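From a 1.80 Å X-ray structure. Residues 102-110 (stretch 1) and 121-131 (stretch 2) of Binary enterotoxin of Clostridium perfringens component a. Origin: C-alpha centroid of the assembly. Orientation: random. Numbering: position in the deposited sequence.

Stretch 1 (102-110) KFGFNQNLE
Stretch 2 121-131: EAINNFAKKIS

Two hydrogen bonds tie the loop of residues 102-110 to the stretch 121-131, helical over most of its length. Lys129 NZ donates to the backbone carbonyl Phe103 O at 2.8 Å; its side chain (chi1 t, chi2 p, chi3 t, chi4 p) folds so that Lys129 CE also lies 3.3 Å from Gly104 O, and the ammonium group is further hydrogen-bonded elsewhere in the structure. A lysine suits this place because its long chain carries a donor to a carbonyl that the loop leaves facing the helix. Farther toward the start of the helix, Asn125 ND2 donates to Gln107 OE1 at 2.9 Å with a nearly straight N-H...O angle of 175°. Gln107 reaches it extended (chi1 and chi2 t, chi3 18°), while Asn125 is m with chi2 -25°; the two amides meet at the partly exposed margin of the contact.

The helix, which begins before Glu121, has phi/psi mostly near -65/-40, with psi relaxing to -26 at Ile123 and to -11 at Ile130, and i to i+4 bonds such as Phe126 N to Ala122 O, 2.9 Å; Lys128 N to Asn124 O is weak at 3.4 Å. Ser131 follows at -73/154. The loop runs antiparallel to it: CA atoms pair Phe103 with Ile130 (6.6 Å), Phe105 with Phe126 (6.9 Å) and Leu109 with Ala122 (5.4 Å). Lys102 and Phe103 close a 3-10 segment (-72/-6 and -115/9), then Gly104 turns at 63/32, a positive phi that favours glycine; an ideal CB there would sit a tight 3.0 Å from Lys129 NZ. Phe105 (-111/123), Asn106 (-106/-6), Gln107 (-81/142) and Asn108 (-72/129) lead to Leu109 (-86/-20). Asn108 directs its CA-to-CB bond away from the helix and accepts from Glu110 N through OD1 at 3.0 Å, a local bond within the stretch.

The packing centres on Phe126, buried, with chi1 t and chi2 63°. Its ring edge addresses the faces of two loop phenylalanines: Phe103 (m, chi2 -82°), centroids 5.7 Å apart and planes at 80°, and Phe105 (t, chi2 66°), centroids 5.1 Å apart and planes at 65°. Phe126 CB also stands over the Phe105 face, 4.0 Å from its centroid and 20° off the normal, a CH-pi contact. All three phenylalanines are buried and point CA-to-CB toward the opposing stretch. Phe105 CZ reaches the helix backbone, 3.4 Å from Ala122 O, and Phe105 CD1 lies 3.9 Å from Lys129 CB, using the lysine's aliphatic part. Phe103 CD1 meets Ile130 CG2 at 3.8 Å.

At the other end, Ala122 points toward the loop, and its small methyl permits close approach: Ala122 CB lies 3.3 Å from Asn108 O. Leu109 (m, t) leaves its CA sideways, but its end comes nearer, placing Leu109 CD2 4.0 Å from Ala122 CB, 4.2 Å from Ile123 CB and 4.2 Å from Phe126 CB. Altogether the contact buries 575 Å², summed over both sides.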

# COMPACT_ATOMS: atom_id res chain seq x y z
N LYS A 102 -11.67 1.56 -3.15
CA LYS A 102 -10.50 0.68 -3.14
C LYS A 102 -9.72 0.75 -4.45
O LYS A 102 -8.65 0.14 -4.58
CB LYS A 102 -10.90 -0.77 -2.85
CG LYS A 102 -10.83 -1.14 -1.37
CD LYS A 102 -9.39 -1.12 -0.85
CE LYS A 102 -8.57 -2.27 -1.44
NZ LYS A 102 -7.15 -2.31 -0.95
N PHE A 103 -10.24 1.47 -5.44
CA PHE A 103 -9.46 1.71 -6.64
C PHE A 103 -9.16 3.19 -6.76
O PHE A 103 -8.66 3.65 -7.78
CB PHE A 103 -10.20 1.16 -7.87
CG PHE A 103 -10.19 -0.34 -7.95
CD1 PHE A 103 -9.09 -1.00 -8.47
CD2 PHE A 103 -11.28 -1.08 -7.49
CE1 PHE A 103 -9.07 -2.39 -8.53
CE2 PHE A 103 -11.26 -2.47 -7.54
CZ PHE A 103 -10.16 -3.12 -8.06
N GLY A 104 -9.47 3.93 -5.70
CA GLY A 104 -9.26 5.36 -5.67
C GLY A 104 -10.09 6.08 -6.71
O GLY A 104 -9.69 7.11 -7.24
N PHE A 105 -11.27 5.53 -7.00
CA PHE A 105 -12.12 6.06 -8.05
C PHE A 105 -13.36 6.67 -7.40
O PHE A 105 -14.06 5.99 -6.65
CB PHE A 105 -12.51 4.94 -9.03
CG PHE A 105 -13.10 5.43 -10.32
CD1 PHE A 105 -12.34 6.15 -11.23
CD2 PHE A 105 -14.42 5.12 -10.66
CE1 PHE A 105 -12.89 6.59 -12.44
CE2 PHE A 105 -14.97 5.55 -11.86
CZ PHE A 105 -14.20 6.28 -12.75
N ASN A 106 -13.63 7.95 -7.67
CA ASN A 106 -14.74 8.62 -7.00
C ASN A 106 -15.97 8.85 -7.89
O ASN A 106 -17.01 9.28 -7.40
CB ASN A 106 -14.28 9.96 -6.39
CG ASN A 106 -13.28 10.70 -7.26
OD1 ASN A 106 -13.34 10.64 -8.49
ND2 ASN A 106 -12.36 11.44 -6.62
N GLN A 107 -15.85 8.54 -9.18
CA GLN A 107 -16.96 8.70 -10.11
C GLN A 107 -17.93 7.53 -10.03
O GLN A 107 -17.52 6.37 -9.88
CB GLN A 107 -16.45 8.85 -11.55
CG GLN A 107 -17.56 9.06 -12.58
CD GLN A 107 -17.03 9.48 -13.94
OE1 GLN A 107 -15.85 9.29 -14.23
NE2 GLN A 107 -17.89 10.05 -14.77
N ASN A 108 -19.22 7.82 -10.16
CA ASN A 108 -20.24 6.79 -10.14
C ASN A 108 -20.22 5.96 -11.42
O ASN A 108 -20.25 6.52 -12.52
CB ASN A 108 -21.62 7.42 -9.95
CG ASN A 108 -22.60 6.49 -9.26
OD1 ASN A 108 -22.77 5.34 -9.67
ND2 ASN A 108 -23.23 6.98 -8.20
N LEU A 109 -20.17 4.64 -11.29
CA LEU A 109 -20.15 3.76 -12.46
C LEU A 109 -21.55 3.45 -12.97
O LEU A 109 -21.73 3.04 -14.12
CB LEU A 109 -19.42 2.46 -12.13
CG LEU A 109 -17.90 2.57 -12.15
CD1 LEU A 109 -17.26 1.36 -11.49
CD2 LEU A 109 -17.43 2.73 -13.60
N GLU A 110 -22.55 3.64 -12.12
CA GLU A 110 -23.93 3.41 -12.50
C GLU A 110 -24.39 4.52 -13.44
O GLU A 110 -24.21 5.70 -13.13
CB GLU A 110 -24.84 3.33 -11.27
CG GLU A 110 -25.51 1.98 -11.09
CD GLU A 110 -26.04 1.76 -9.68
OE1 GLU A 110 -26.66 2.68 -9.12
OE2 GLU A 110 -25.83 0.65 -9.14
N GLU A 121 -18.81 6.61 -20.15
CA GLU A 121 -17.73 7.56 -19.87
C GLU A 121 -17.09 7.24 -18.54
O GLU A 121 -15.87 7.33 -18.39
CB GLU A 121 -18.25 8.99 -19.88
CG GLU A 121 -17.19 10.02 -19.56
CD GLU A 121 -17.63 11.44 -19.86
OE1 GLU A 121 -18.61 11.60 -20.62
OE2 GLU A 121 -17.01 12.38 -19.33
N ALA A 122 -17.91 6.85 -17.57
CA ALA A 122 -17.41 6.50 -16.25
C ALA A 122 -16.47 5.31 -16.35
O ALA A 122 -15.35 5.35 -15.82
CB ALA A 122 -18.57 6.20 -15.29
N ILE A 123 -16.89 4.25 -17.03
CA ILE A 123 -16.01 3.08 -17.09
C ILE A 123 -14.76 3.36 -17.94
O ILE A 123 -13.72 2.73 -17.71
CB ILE A 123 -16.77 1.83 -17.62
CG1 ILE A 123 -15.99 0.57 -17.25
CG2 ILE A 123 -17.05 1.94 -19.12
CD1 ILE A 123 -16.77 -0.70 -17.34
N ASN A 124 -14.82 4.30 -18.88
CA ASN A 124 -13.60 4.66 -19.61
C ASN A 124 -12.63 5.38 -18.71
O ASN A 124 -11.42 5.18 -18.80
CB ASN A 124 -13.92 5.52 -20.83
CG ASN A 124 -14.26 4.68 -22.05
OD1 ASN A 124 -13.80 3.55 -22.19
ND2 ASN A 124 -15.10 5.23 -22.92
N ASN A 125 -13.14 6.23 -17.83
CA ASN A 125 -12.29 6.89 -16.86
C ASN A 125 -11.72 5.88 -15.88
O ASN A 125 -10.57 5.99 -15.45
CB ASN A 125 -13.06 7.99 -16.12
CG ASN A 125 -13.36 9.19 -17.01
OD1 ASN A 125 -12.66 9.45 -17.98
ND2 ASN A 125 -14.39 9.94 -16.66
N PHE A 126 -12.53 4.88 -15.54
CA PHE A 126 -12.12 3.83 -14.62
C PHE A 126 -10.99 3.02 -15.23
O PHE A 126 -10.02 2.69 -14.55
CB PHE A 126 -13.32 2.93 -14.28
CG PHE A 126 -13.05 1.89 -13.22
CD1 PHE A 126 -12.71 2.25 -11.92
CD2 PHE A 126 -13.19 0.54 -13.52
CE1 PHE A 126 -12.49 1.27 -10.94
CE2 PHE A 126 -12.96 -0.44 -12.55
CZ PHE A 126 -12.63 -0.08 -11.25
N ALA A 127 -11.09 2.73 -16.52
CA ALA A 127 -10.02 2.04 -17.25
C ALA A 127 -8.67 2.75 -17.09
O ALA A 127 -7.64 2.11 -16.87
CB ALA A 127 -10.37 1.90 -18.72
N LYS A 128 -8.67 4.08 -17.20
CA LYS A 128 -7.44 4.82 -17.08
C LYS A 128 -6.95 4.79 -15.63
O LYS A 128 -5.75 4.56 -15.38
CB LYS A 128 -7.64 6.27 -17.56
CG LYS A 128 -7.89 6.39 -19.05
CD LYS A 128 -8.09 7.84 -19.48
CE LYS A 128 -8.35 7.95 -20.99
NZ LYS A 128 -7.19 7.49 -21.81
N LYS A 129 -7.87 4.98 -14.69
CA LYS A 129 -7.52 5.07 -13.28
C LYS A 129 -6.88 3.78 -12.75
O LYS A 129 -5.93 3.85 -11.97
CB LYS A 129 -8.76 5.42 -12.45
CG LYS A 129 -8.49 5.52 -10.95
CD LYS A 129 -7.41 6.55 -10.63
CE LYS A 129 -7.07 6.58 -9.12
NZ LYS A 129 -6.53 5.30 -8.58
N ILE A 130 -7.37 2.61 -13.18
CA ILE A 130 -6.82 1.34 -12.69
C ILE A 130 -5.55 0.87 -13.40
O ILE A 130 -4.88 -0.07 -12.94
CB ILE A 130 -7.87 0.20 -12.77
CG1 ILE A 130 -8.22 -0.12 -14.23
CG2 ILE A 130 -9.12 0.54 -11.92
CD1 ILE A 130 -9.12 -1.37 -14.39
N SER A 131 -5.20 1.50 -14.52
CA SER A 131 -3.95 1.22 -15.23
C SER A 131 -2.72 1.77 -14.49
O SER A 131 -2.81 2.73 -13.72
CB SER A 131 -3.98 1.79 -16.64
OG SER A 131 -4.99 1.19 -17.44